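Peptidoglycan D,D-transpeptidase FtsI (Yersinia pestis, PDB 6SYN) probably cross-links the stem peptides of septal peptidoglycan during cell division, as a class B penicillin-binding protein whose transpeptidase pocket also binds beta-lactams. Local coordinates at residues 186-191 and 500-505; 434-439 and 493-498; 265-270 and 313-318; 254-259 and 375-380; 112-117 and 122-127. All blocks are in the same frame, centred on the assembly; numbering follows the deposited sequence. Where two conformers were deposited one is given.

Contact 1 (186-191 and 500-505)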
# COMPACT_ATOMS: atom_id res chain seq x y z
N GLN A 186 2.28 -7.52 8.81
CA GLN A 186 2.52 -7.52 7.34
C GLN A 186 1.96 -8.82 6.75
O GLN A 186 1.30 -8.77 5.69
CB GLN A 186 4.00 -7.33 7.01
CG GLN A 186 4.28 -7.21 5.52
CD GLN A 186 3.90 -5.87 4.94
OE1 GLN A 186 3.45 -4.97 5.64
NE2 GLN A 186 4.08 -5.73 3.63
N ALA A 187 2.21 -9.95 7.42
CA ALA A 187 1.74 -11.30 7.04
C ALA A 187 0.20 -11.30 7.00
O ALA A 187 -0.36 -11.76 5.99
CB ALA A 187 2.27 -12.34 7.99
N LEU A 188 -0.44 -10.77 8.05
CA LEU A 188 -1.92 -10.68 8.15
C LEU A 188 -2.44 -9.73 7.07
O LEU A 188 -3.38 -10.12 6.35
CB LEU A 188 -2.34 -10.16 9.53
CG LEU A 188 -3.81 -9.78 9.62
CD1 LEU A 188 -4.69 -10.99 9.36
CD2 LEU A 188 -4.14 -9.15 10.96
N VAL A 189 -1.89 -8.53 7.00
CA VAL A 189 -2.31 -7.50 5.99
C VAL A 189 -2.19 -8.12 4.60
O VAL A 189 -3.23 -8.23 3.92
CB VAL A 189 -1.50 -6.20 6.13
CG1 VAL A 189 -1.65 -5.31 4.91
CG2 VAL A 189 -1.88 -5.44 7.39
N TYR A 190 -0.99 -8.53 4.18
CA TYR A 190 -0.72 -8.99 2.80
C TYR A 190 -1.62 -10.18 2.46
O TYR A 190 -2.12 -10.23 1.32
CB TYR A 190 0.75 -9.38 2.60
CG TYR A 190 0.99 -10.09 1.30
CD1 TYR A 190 1.16 -9.39 0.12
CD2 TYR A 190 0.98 -11.48 1.24
CE1 TYR A 190 1.34 -10.05 -1.09
CE2 TYR A 190 1.17 -12.15 0.05
CZ TYR A 190 1.35 -11.43 -1.12
OH TYR A 190 1.54 -12.10 -2.30
N ARG A 191 -1.82 -11.11 3.39
CA ARG A 191 -2.56 -12.38 3.15
C ARG A 191 -4.03 -12.07 2.85
O ARG A 191 -4.61 -12.72 1.96
CB ARG A 191 -2.41 -13.32 4.35
CG ARG A 191 -3.44 -14.43 4.42
CD ARG A 191 -3.04 -15.47 5.46
NE ARG A 191 -3.06 -15.01 6.86
CZ ARG A 191 -2.03 -14.48 7.53
NH1 ARG A 191 -2.19 -14.15 8.81
NH2 ARG A 191 -0.86 -14.27 6.96
N GLY A 500 -9.34 -6.60 12.63
CA GLY A 500 -9.69 -7.61 13.65
C GLY A 500 -8.44 -8.29 14.20
O GLY A 500 -8.21 -8.19 15.42
N GLY A 501 -7.67 -8.95 13.33
CA GLY A 501 -6.41 -9.62 13.69
C GLY A 501 -5.43 -8.65 14.33
O GLY A 501 -4.85 -9.00 15.38
N VAL A 502 -5.27 -7.46 13.76
CA VAL A 502 -4.40 -6.39 14.32
C VAL A 502 -4.77 -6.19 15.80
O VAL A 502 -3.89 -6.41 16.66
CB VAL A 502 -4.51 -5.08 13.51
CG1 VAL A 502 -3.93 -3.90 14.27
CG2 VAL A 502 -3.87 -5.22 12.14
N LEU A 503 -6.01 -5.79 16.09
CA LEU A 503 -6.49 -5.46 17.46
C LEU A 503 -6.18 -6.62 18.42
O LEU A 503 -5.79 -6.34 19.57
CB LEU A 503 -7.99 -5.17 17.43
CG LEU A 503 -8.38 -3.82 16.84
CD1 LEU A 503 -9.81 -3.83 16.33
CD2 LEU A 503 -8.17 -2.71 17.85
N ARG A 504 -6.33 -7.86 17.95
CA ARG A 504 -6.17 -9.10 18.76
C ARG A 504 -4.68 -9.43 18.93
O ARG A 504 -4.27 -9.69 20.08
CB ARG A 504 -6.95 -10.26 18.13
CG ARG A 504 -8.44 -10.24 18.43
CD ARG A 504 -8.73 -10.18 19.92
NE ARG A 504 -10.12 -10.16 20.39
CZ ARG A 504 -11.24 -10.27 19.67
NH1 ARG A 504 -12.41 -10.22 20.29
NH2 ARG A 504 -11.24 -10.40 18.35
N THR A 505 -3.90 -9.41 17.85
CA THR A 505 -2.43 -9.59 17.88
C THR A 505 -1.82 -8.62 18.90
O THR A 505 -1.03 -9.06 19.74
CB THR A 505 -1.79 -9.33 16.51
OG1 THR A 505 -2.39 -10.18 15.53
CG2 THR A 505 -0.29 -9.55 16.52
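Within segments 186-191 and 500-505, Gly501 and Leu188 are the nearest pair, their CA atoms 7.2 Å apart, and one methyl of the leucine, CD2, lies 3.6 Å from Gly501 CA. Glycine suits this spot because its CA carries only hydrogens, so this methyl of Leu188 can rest directly on the backbone. Leu188 presents it because its CG is anti to the backbone N (chi1 169°), which carries the fork of the side chain out toward the other helix.

The next residue, Val502, extends the same small apolar patch. Leu188 CD2 sits 3.5 Å from the backbone atom Val502 N and 4.1 Å from the methyl Val502 CG2. That methyl stands beside its own backbone N, the side from which the leucine arrives, while the valine as a whole is buried. No hydrogen bond joins the two segments, so a single leucine methyl seated over two successive residues carries the contact.

At the end of the segment Thr505 turns its polarity back on its own helix. Its OG1 donates to Gly501 O at 2.7 Å from above the carbonyl plane, and Thr505 N donates to the same oxygen, so a hydroxyl near the helix end is satisfied locally.

As in other penicillin-binding transpeptidase domains, both helices lie against one face of the five-stranded antiparallel sheet: Val189 rests on Ala207 and Ala219 and Val502 on Leu209, while Thr505 touches Arg184 and Leu185 of helix 183-199.

Contact 2 (434-439 and 493-498)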
# COMPACT_ATOMS: atom_id res chain seq x y z
N TYR A 434 -15.72 -4.77 19.03
CA TYR A 434 -14.99 -3.49 18.83
C TYR A 434 -15.88 -2.50 18.06
O TYR A 434 -16.66 -2.94 17.19
CB TYR A 434 -13.70 -3.71 18.03
CG TYR A 434 -12.61 -4.47 18.74
CD1 TYR A 434 -11.70 -3.84 19.56
CD2 TYR A 434 -12.47 -5.84 18.55
CE1 TYR A 434 -10.68 -4.54 20.19
CE2 TYR A 434 -11.46 -6.56 19.18
CZ TYR A 434 -10.56 -5.91 20.00
OH TYR A 434 -9.57 -6.61 20.62
N ARG A 435 -15.74 -1.22 18.39
CA ARG A 435 -16.32 -0.06 17.66
C ARG A 435 -15.29 0.46 16.67
O ARG A 435 -14.10 0.54 17.05
CB ARG A 435 -16.68 1.07 18.63
CG ARG A 435 -17.56 0.66 19.80
CD ARG A 435 -17.45 1.67 20.93
NE ARG A 435 -17.71 3.04 20.50
CZ ARG A 435 -17.42 4.13 21.21
NH1 ARG A 435 -16.87 4.03 22.41
NH2 ARG A 435 -17.70 5.33 20.72
N ILE A 436 -15.71 0.81 15.45
CA ILE A 436 -14.80 1.27 14.36
C ILE A 436 -15.37 2.52 13.69
O ILE A 436 -16.60 2.63 13.60
CB ILE A 436 -14.50 0.15 13.34
CG1 ILE A 436 -15.70 -0.20 12.46
CG2 ILE A 436 -13.93 -1.08 14.02
CD1 ILE A 436 -15.38 -1.19 11.36
N ALA A 437 -14.49 3.41 13.26
CA ALA A 437 -14.79 4.63 12.48
C ALA A 437 -14.16 4.49 11.09
O ALA A 437 -12.94 4.73 10.94
CB ALA A 437 -14.28 5.85 13.22
N ILE A 438 -14.98 4.11 10.11
CA ILE A 438 -14.57 3.91 8.69
C ILE A 438 -15.37 4.85 7.78
O ILE A 438 -16.42 5.36 8.20
CB ILE A 438 -14.78 2.45 8.24
CG1 ILE A 438 -16.26 2.08 8.14
CG2 ILE A 438 -14.02 1.50 9.16
CD1 ILE A 438 -16.53 0.89 7.24
N LYS A 439 -14.86 5.03 6.57
CA LYS A 439 -15.60 5.59 5.41
C LYS A 439 -15.31 4.70 4.21
O LYS A 439 -14.13 4.42 3.95
CB LYS A 439 -15.15 7.03 5.18
CG LYS A 439 -15.89 7.77 4.08
CD LYS A 439 -17.32 8.10 4.43
CE LYS A 439 -18.16 8.50 3.24
NZ LYS A 439 -18.47 7.33 2.39
N PRO A 493 -14.90 -5.73 3.77
CA PRO A 493 -14.66 -7.01 4.44
C PRO A 493 -13.17 -7.26 4.69
O PRO A 493 -12.85 -7.76 5.75
CB PRO A 493 -15.23 -8.07 3.48
CG PRO A 493 -15.38 -7.38 2.14
CD PRO A 493 -15.50 -5.90 2.44
N VAL A 494 -12.31 -6.89 3.74
CA VAL A 494 -10.82 -7.03 3.84
C VAL A 494 -10.32 -6.12 4.97
O VAL A 494 -9.39 -6.54 5.69
CB VAL A 494 -10.11 -6.73 2.51
CG1 VAL A 494 -8.60 -6.83 2.65
CG2 VAL A 494 -10.59 -7.63 1.39
N PHE A 495 -10.90 -4.93 5.11
CA PHE A 495 -10.59 -3.99 6.23
C PHE A 495 -10.92 -4.68 7.55
O PHE A 495 -10.08 -4.66 8.47
CB PHE A 495 -11.36 -2.68 6.10
CG PHE A 495 -11.09 -1.69 7.21
CD1 PHE A 495 -11.58 -1.91 8.49
CD2 PHE A 495 -10.33 -0.56 6.98
CE1 PHE A 495 -11.33 -1.01 9.51
CE2 PHE A 495 -10.08 0.35 8.00
CZ PHE A 495 -10.58 0.12 9.27
N GLY A 496 -12.12 -5.27 7.65
CA GLY A 496 -12.62 -5.93 8.87
C GLY A 496 -11.69 -7.05 9.31
O GLY A 496 -11.26 -7.04 10.48
N ALA A 497 -11.38 -7.97 8.38
CA ALA A 497 -10.46 -9.11 8.58
C ALA A 497 -9.10 -8.62 9.08
O ALA A 497 -8.57 -9.23 10.03
CB ALA A 497 -10.33 -9.88 7.29
N ILE A 498 -8.54 -7.57 8.47
CA ILE A 498 -7.17 -7.07 8.80
C ILE A 498 -7.20 -6.38 10.17
O ILE A 498 -6.37 -6.72 11.02
CB ILE A 498 -6.60 -6.16 7.70
CG1 ILE A 498 -6.12 -6.98 6.49
CG2 ILE A 498 -5.48 -5.27 8.25
CD1 ILE A 498 -5.64 -6.16 5.32
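The ring of Phe495 receives the branch methyl of Ile438 over one of its faces, in a CH-pi contact. Ile438 CG2 stands 4.0 Å from the centroid of the Phe495 ring, 27° off its normal, and is displaced toward one side, so that it is 3.7 Å from each of Phe495 CE1 and CZ. Ile436 CD1 approaches Phe495 CE1 obliquely at 4.5 Å, but Ile436 was modelled in two conformers and this weaker touch is doubtful.

Phe495 reaches the strand because its CG is anti to the backbone N (chi1 180°), sending the ring straight out from the helix. The two side chains run past each other in opposite directions. Isoleucine and phenylalanine suit a buried interface that has no hydrogen bonds across it: a beta-branched residue favours the extended backbone, and the broad ring spans the gap between helix and strand, continuing onto Leu473 and Thr460 of neighbouring strands.

Lys439, next after Ile438, belongs to the other side of the sheet, where its NZ bonds to Ser304 OG. With Thr440 and Gly441 of the ligand pocket it makes up the KTG motif, and the C-terminal helix backing that edge strand is characteristic of the penicillin-binding protein and serine beta-lactamase fold.

Contact 3 (265-270 and 313-318)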
# COMPACT_ATOMS: atom_id res chain seq x y z
N HIS A 265 -16.56 25.95 10.09
CA HIS A 265 -17.04 27.16 9.37
C HIS A 265 -18.45 27.54 9.82
O HIS A 265 -18.98 28.54 9.30
CB HIS A 265 -16.97 26.94 7.85
CG HIS A 265 -15.61 27.14 7.26
ND1 HIS A 265 -15.36 28.12 6.32
CD2 HIS A 265 -14.44 26.51 7.47
CE1 HIS A 265 -14.09 28.06 5.96
NE2 HIS A 265 -13.50 27.09 6.66
N GLY A 266 -19.05 26.77 10.74
CA GLY A 266 -20.40 27.02 11.29
C GLY A 266 -21.48 26.92 10.23
O GLY A 266 -22.58 27.47 10.45
N VAL A 267 -21.20 26.25 9.11
CA VAL A 267 -22.14 26.04 7.98
C VAL A 267 -23.29 25.13 8.45
O VAL A 267 -24.44 25.34 8.00
CB VAL A 267 -21.39 25.47 6.76
CG1 VAL A 267 -22.31 24.77 5.77
CG2 VAL A 267 -20.58 26.54 6.07
N VAL A 268 -22.97 24.17 9.32
CA VAL A 268 -23.92 23.17 9.89
C VAL A 268 -23.56 22.93 11.36
O VAL A 268 -22.52 23.45 11.81
CB VAL A 268 -23.91 21.84 9.11
CG1 VAL A 268 -24.66 21.93 7.79
CG2 VAL A 268 -22.50 21.32 8.88
N LYS A 269 -24.40 22.16 12.05
CA LYS A 269 -24.19 21.66 13.43
C LYS A 269 -24.43 20.14 13.41
O LYS A 269 -25.15 19.68 12.52
CB LYS A 269 -25.11 22.43 14.38
CG LYS A 269 -25.19 23.93 14.10
CD LYS A 269 -25.70 24.78 15.23
CE LYS A 269 -24.69 24.97 16.35
NZ LYS A 269 -24.91 24.00 17.45
N GLU A 270 -23.83 19.39 14.35
CA GLU A 270 -23.86 17.90 14.38
C GLU A 270 -25.21 17.37 13.90
O GLU A 270 -25.23 16.46 13.04
CB GLU A 270 -23.72 17.34 15.80
CG GLU A 270 -22.35 17.50 16.41
CD GLU A 270 -22.35 17.24 17.90
OE1 GLU A 270 -23.41 17.42 18.53
OE2 GLU A 270 -21.30 16.83 18.44
N ALA A 313 -19.63 21.85 0.75
CA ALA A 313 -18.56 22.50 -0.04
C ALA A 313 -19.01 23.88 -0.52
O ALA A 313 -18.26 24.85 -0.29
CB ALA A 313 -18.19 21.63 -1.22
N LEU A 314 -20.19 23.97 -1.16
CA LEU A 314 -20.65 25.17 -1.90
C LEU A 314 -21.24 26.22 -0.94
O LEU A 314 -21.47 27.35 -1.40
CB LEU A 314 -21.67 24.76 -2.97
CG LEU A 314 -21.06 24.13 -4.23
CD1 LEU A 314 -22.12 23.41 -5.05
CD2 LEU A 314 -20.36 25.17 -5.09
N ALA A 315 -21.46 25.89 0.34
CA ALA A 315 -21.78 26.88 1.40
C ALA A 315 -20.48 27.45 1.98
O ALA A 315 -20.55 28.13 3.03
CB ALA A 315 -22.66 26.27 2.47
N MET A 316 -19.34 27.20 1.33
CA MET A 316 -18.01 27.68 1.78
C MET A 316 -17.18 28.11 0.57
O MET A 316 -17.46 27.70 -0.55
CB MET A 316 -17.26 26.58 2.54
CG MET A 316 -17.98 26.12 3.79
SD MET A 316 -17.00 25.00 4.82
CE MET A 316 -17.08 23.50 3.84
N PRO A 317 -16.14 28.96 0.77
CA PRO A 317 -15.19 29.29 -0.28
C PRO A 317 -14.41 28.04 -0.72
O PRO A 317 -14.13 27.20 0.12
CB PRO A 317 -14.21 30.30 0.34
CG PRO A 317 -14.89 30.77 1.61
CD PRO A 317 -15.82 29.65 2.03
N SER A 318 -14.06 27.97 -2.01
CA SER A 318 -13.29 26.86 -2.63
C SER A 318 -12.02 26.57 -1.83
O SER A 318 -11.60 25.40 -1.81
CB SER A 318 -12.98 27.15 -4.08
OG SER A 318 -12.05 28.21 -4.18
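Met316 places its sulfur over one face of the His265 ring, a Met-aromatic contact made where helix 255-264 ends in a Schellman motif. Gly266, with positive phi (64°), turns the chain out of the helix, a conformation easy for glycine, and so brings His265 and Val267 to the same neighbour.

The buried part centres on Met316. Its SD is 3.9 Å from the centroid of the His265 ring, offset toward the rim on the side of CG. The bend at chi3 (-74°) carries CE away from the ring, and the side chain also packs on Thr261 and Ala262 of helix 255-264. A long, flexible thioether suits this place because it can follow both an aromatic face and a helix surface. Beside it, Val267 CG2 meets Met316 CG at 3.5 Å.

The solvent side differs in burial rather than in closeness. Ala315 is exposed, yet its small methyl, CB, meets Val267 CG1 at 3.6 Å. His265 is exposed as well, though it also touches Ala320. No hydrogen bond crosses between the segments, and the other methyl of the valine, CG2, lies 3.4 Å from Ala315 O.

Contact 4 (254-259 and 375-380)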
# COMPACT_ATOMS: atom_id res chain seq x y z
N VAL A 254 -12.71 11.25 1.23
CA VAL A 254 -12.44 12.66 1.64
C VAL A 254 -13.53 13.17 2.60
O VAL A 254 -13.22 14.07 3.41
CB VAL A 254 -12.32 13.61 0.44
CG1 VAL A 254 -11.12 13.27 -0.44
CG2 VAL A 254 -13.60 13.67 -0.39
N LYS A 255 -14.75 12.64 2.49
CA LYS A 255 -16.01 13.23 3.04
C LYS A 255 -15.89 13.54 4.53
O LYS A 255 -16.45 14.53 4.98
CB LYS A 255 -17.21 12.32 2.77
CG LYS A 255 -17.67 12.31 1.33
CD LYS A 255 -18.91 11.47 1.08
CE LYS A 255 -19.37 11.53 -0.36
NZ LYS A 255 -20.27 10.41 -0.69
N PRO A 256 -15.21 12.71 5.36
CA PRO A 256 -15.00 13.06 6.77
C PRO A 256 -14.30 14.41 6.97
O PRO A 256 -14.58 15.04 7.98
CB PRO A 256 -14.17 11.89 7.30
CG PRO A 256 -14.58 10.73 6.42
CD PRO A 256 -14.71 11.36 5.04
N MET A 257 -13.44 14.84 6.04
CA MET A 257 -12.77 16.16 6.10
C MET A 257 -13.72 17.27 5.63
O MET A 257 -13.58 18.40 6.11
CB MET A 257 -11.49 16.19 5.26
CG MET A 257 -10.46 15.18 5.71
SD MET A 257 -8.93 15.29 4.76
CE MET A 257 -9.39 14.41 3.26
N VAL A 258 -14.67 16.96 4.75
CA VAL A 258 -15.69 17.96 4.30
C VAL A 258 -16.59 18.29 5.49
O VAL A 258 -16.84 19.49 5.73
CB VAL A 258 -16.53 17.47 3.11
CG1 VAL A 258 -17.56 18.51 2.71
CG2 VAL A 258 -15.67 17.08 1.91
N VAL A 259 -17.04 17.27 6.21
CA VAL A 259 -17.91 17.39 7.41
C VAL A 259 -17.16 18.22 8.46
O VAL A 259 -17.78 19.11 9.06
CB VAL A 259 -18.34 16.02 7.95
CG1 VAL A 259 -18.99 16.10 9.32
CG2 VAL A 259 -19.28 15.32 6.97
N ARG A 375 -2.13 8.39 6.12
CA ARG A 375 -1.71 9.50 7.01
C ARG A 375 -2.91 10.40 7.32
O ARG A 375 -3.01 10.85 8.48
CB ARG A 375 -0.55 10.28 6.38
CG ARG A 375 0.10 11.26 7.35
CD ARG A 375 1.14 12.15 6.70
NE ARG A 375 0.69 12.66 5.41
CZ ARG A 375 1.48 13.06 4.43
NH1 ARG A 375 2.80 13.04 4.58
NH2 ARG A 375 0.96 13.50 3.30
N VAL A 376 -3.80 10.65 6.35
CA VAL A 376 -5.07 11.39 6.60
C VAL A 376 -5.82 10.70 7.76
O VAL A 376 -6.16 11.37 8.74
CB VAL A 376 -5.95 11.51 5.34
CG1 VAL A 376 -7.35 11.99 5.65
CG2 VAL A 376 -5.31 12.41 4.29
N TYR A 377 -6.00 9.38 7.66
CA TYR A 377 -6.81 8.59 8.62
C TYR A 377 -6.04 8.43 9.95
O TYR A 377 -6.72 8.37 11.00
CB TYR A 377 -7.30 7.31 7.93
CG TYR A 377 -8.53 7.58 7.11
CD1 TYR A 377 -8.45 8.18 5.86
CD2 TYR A 377 -9.80 7.36 7.63
CE1 TYR A 377 -9.58 8.48 5.12
CE2 TYR A 377 -10.94 7.67 6.91
CZ TYR A 377 -10.83 8.23 5.65
OH TYR A 377 -11.96 8.53 4.95
N ALA A 378 -4.70 8.42 9.91
CA ALA A 378 -3.82 8.44 11.10
C ALA A 378 -3.96 9.78 11.84
O ALA A 378 -3.83 9.79 13.09
CB ALA A 378 -2.38 8.20 10.69
N THR A 379 -4.22 10.86 11.10
CA THR A 379 -4.44 12.24 11.62
C THR A 379 -5.86 12.36 12.18
O THR A 379 -6.02 12.99 13.25
CB THR A 379 -4.11 13.27 10.53
OG1 THR A 379 -2.81 12.92 10.04
CG2 THR A 379 -4.11 14.70 11.02
N ILE A 380 -6.86 11.80 11.49
CA ILE A 380 -8.26 11.66 12.01
C ILE A 380 -8.19 10.89 13.33
O ILE A 380 -8.80 11.35 14.33
CB ILE A 380 -9.20 10.97 10.99
CG1 ILE A 380 -9.49 11.88 9.79
CG2 ILE A 380 -10.48 10.49 11.66
CD1 ILE A 380 -10.37 11.25 8.73
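Apolar contacts join Pro256 and Met257 of helix 255-264 to Val376 and Ile380 of helix 370-381. Met257 SD lies 3.8 Å from Val376 CG1, and its CE reaches the same methyl; the bend at chi3 (-79°) folds the thioether's end against the valine, and the two side chains meet at about a right angle. Pro256, next to Met257, touches with its CB the CD1 of Ile380, one turn after Val376, at 4.1 Å. Proline suits a position near a helix start, where its missing N-H costs little, and its compact ring offers a firm surface.

A polar group on an aliphatic one makes the second kind of contact. Tyr377 comes crosswise to Pro256, and its OH stands 3.7 Å from Pro256 CG. The hydroxyl is satisfied by a hydrogen bond to Thr253 O, which ties helix 370-381 to the chain just ahead of Lys255. Ile380 CD1 lies over one face of the Tyr377 ring, toward its rim.

No hydrogen bond crosses between the segments; within 375-380, Thr379 OG1 donates to Arg375 O at 2.6 Å, while Thr379 N reaches that oxygen from the opposite face of its plane.

The segments' axes pass 11.7 Å apart at 42°, a spacing filled by these medium and large side chains. The end of Lys255, of the SxxK motif with Ser252, leads away from helix 370-381 and touches the ligand, its NZ bonded to Ser304 OG and Asn306 OD1. Helix 406-416 packs on Pro256 and Ile380, Tyr325 of helix 319-327 on Met257, and Lys439 of strand 437-446 on Pro256 and Tyr377.

Contact 5 (112-117 and 122-127)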
# COMPACT_ATOMS: atom_id res chain seq x y z
N ARG A 112 21.84 -12.61 -0.48
CA ARG A 112 20.83 -11.74 0.17
C ARG A 112 19.52 -12.54 0.20
O ARG A 112 18.87 -12.64 -0.85
CB ARG A 112 20.73 -10.40 -0.56
CG ARG A 112 20.24 -9.25 0.30
CD ARG A 112 20.83 -9.25 1.70
NE ARG A 112 20.47 -8.03 2.40
CZ ARG A 112 20.89 -7.70 3.62
NH1 ARG A 112 20.49 -6.57 4.16
NH2 ARG A 112 21.71 -8.50 4.29
N TYR A 113 19.20 -13.12 1.36
CA TYR A 113 18.04 -14.04 1.54
C TYR A 113 16.92 -13.33 2.31
O TYR A 113 17.20 -12.64 3.31
CB TYR A 113 18.47 -15.34 2.23
CG TYR A 113 17.32 -16.25 2.57
CD1 TYR A 113 16.66 -16.97 1.58
CD2 TYR A 113 16.86 -16.36 3.87
CE1 TYR A 113 15.58 -17.78 1.89
CE2 TYR A 113 15.77 -17.16 4.19
CZ TYR A 113 15.13 -17.87 3.19
OH TYR A 113 14.07 -18.67 3.51
N TYR A 114 15.68 -13.49 1.84
CA TYR A 114 14.46 -12.83 2.37
C TYR A 114 13.56 -13.88 3.00
O TYR A 114 12.77 -14.51 2.30
CB TYR A 114 13.77 -12.04 1.26
CG TYR A 114 14.69 -11.07 0.56
CD1 TYR A 114 15.00 -9.84 1.14
CD2 TYR A 114 15.29 -11.39 -0.65
CE1 TYR A 114 15.86 -8.95 0.51
CE2 TYR A 114 16.15 -10.51 -1.29
CZ TYR A 114 16.44 -9.29 -0.70
OH TYR A 114 17.29 -8.42 -1.31
N PRO A 115 13.63 -14.09 4.34
CA PRO A 115 12.82 -15.11 5.02
C PRO A 115 11.31 -14.83 5.06
O PRO A 115 10.59 -15.77 5.32
CB PRO A 115 13.38 -15.12 6.46
CG PRO A 115 14.73 -14.46 6.34
CD PRO A 115 14.52 -13.40 5.29
N ALA A 116 10.87 -13.59 4.83
CA ALA A 116 9.44 -13.21 4.77
C ALA A 116 8.92 -13.31 3.33
O ALA A 116 7.69 -13.27 3.14
CB ALA A 116 9.24 -11.83 5.35
N GLY A 117 9.83 -13.41 2.34
CA GLY A 117 9.53 -13.74 0.93
C GLY A 117 8.76 -12.65 0.21
O GLY A 117 9.21 -11.48 0.24
N HIS A 122 7.94 -5.74 -1.50
CA HIS A 122 7.83 -4.34 -1.98
C HIS A 122 8.55 -3.38 -1.02
O HIS A 122 9.23 -2.47 -1.53
CB HIS A 122 6.35 -3.98 -2.21
CG HIS A 122 5.78 -4.69 -3.39
ND1 HIS A 122 6.09 -4.32 -4.69
CD2 HIS A 122 4.94 -5.74 -3.49
CE1 HIS A 122 5.45 -5.11 -5.53
NE2 HIS A 122 4.74 -5.99 -4.82
N ILE A 123 8.45 -3.59 0.29
CA ILE A 123 9.09 -2.75 1.36
C ILE A 123 10.62 -2.92 1.29
O ILE A 123 11.32 -1.90 1.27
CB ILE A 123 8.58 -3.14 2.76
CG1 ILE A 123 7.05 -3.00 2.86
CG2 ILE A 123 9.31 -2.34 3.83
CD1 ILE A 123 6.52 -3.02 4.28
N ILE A 124 11.09 -4.16 1.32
CA ILE A 124 12.53 -4.52 1.42
C ILE A 124 13.18 -4.29 0.06
O ILE A 124 14.18 -3.56 -0.01
CB ILE A 124 12.71 -5.98 1.88
CG1 ILE A 124 11.94 -6.29 3.17
CG2 ILE A 124 14.18 -6.32 2.01
CD1 ILE A 124 12.45 -5.57 4.39
N GLY A 125 12.61 -4.89 -0.99
CA GLY A 125 13.16 -4.90 -2.35
C GLY A 125 14.20 -5.99 -2.52
O GLY A 125 14.16 -6.96 -1.75
N VAL A 126 15.09 -5.83 -3.49
CA VAL A 126 16.15 -6.83 -3.82
C VAL A 126 17.45 -6.10 -4.18
O VAL A 126 17.46 -4.85 -4.15
CB VAL A 126 15.70 -7.77 -4.94
CG1 VAL A 126 14.74 -8.83 -4.42
CG2 VAL A 126 15.07 -7.01 -6.09
N THR A 127 18.49 -6.86 -4.49
CA THR A 127 19.79 -6.36 -5.00
C THR A 127 19.99 -6.83 -6.45
O THR A 127 19.35 -7.82 -6.85
CB THR A 127 20.96 -6.87 -4.15
OG1 THR A 127 20.99 -8.29 -4.31
CG2 THR A 127 20.83 -6.48 -2.69
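Tyr114 is the hub of the apolar contacts, its ring lodged among Ile124, Gly125 and Val126. Ile124 CG2 comes within 3.5 Å of Tyr114 CE1, the two side chains sliding past each other in opposite directions. Farther round the ring, Tyr114 CE2 is 3.8 Å from Val126 CG1, on the same side of the ring plane, and here the side chains meet nearly at right angles. The ring reaches this place with CG anti to the carbonyl carbon (chi1 -54°). A second, smaller touch joins Arg112 CG to Thr127 CG2 at 4.1 Å, using the aliphatic part of the arginine.

Backbone atoms also line the ring. Gly125 O approaches Tyr114 CZ at 3.4 Å, and Tyr114 OH lies against Val126 CA. Gly125 ends the short helix 121-124 with positive phi (84°), readily adopted by glycine, and the chain then runs extended past the tyrosine. After strand 104-113 a type I beta turn runs from Tyr114 to Gly117, closed by a weak bond from Gly117 N to Tyr114 O.

Polar interactions engage the charged and hydroxyl groups from outside. Glu138 OE2 is shared by Arg112 NE, in a salt bridge, and Tyr114 OH, in a hydrogen bond; Arg112 NH1 also bonds to Gly17 O.

Both segments belong to the penicillin-binding protein dimerisation domain, at the end of strand 104-113, where Ala28 of strand 26-38 packs on Arg112, Tyr114 and Ile124. Backbone bonds link Ile124 to Glu138 of helix 136-140, and Ile123 meets Gln186 of helix 183-199 and Met220 of strand 217-223.

In the fold
Contact 5 closes first along the chain, in the N-terminal region. Contact 1 then spans almost the whole transpeptidase domain; inside its loop come contact 4, with contact 3 nested in contact 4, and then contact 2. Contacts 1 and 2 share helix 492-505, their centres about 12 Å apart, on one face of the five-stranded sheet; contact 4 lies on the other face, touching contact 2 through Lys439 beside the ligand pocket. Contact 3 is peripheral, about 48 Å between centres from contact 5. Gln186 and Ile123 bring contacts 1 and 5 together, joining the two regions. Contact 4 carries Lys255 of the pocket, and its centre is about 33 Å from that of contact 5.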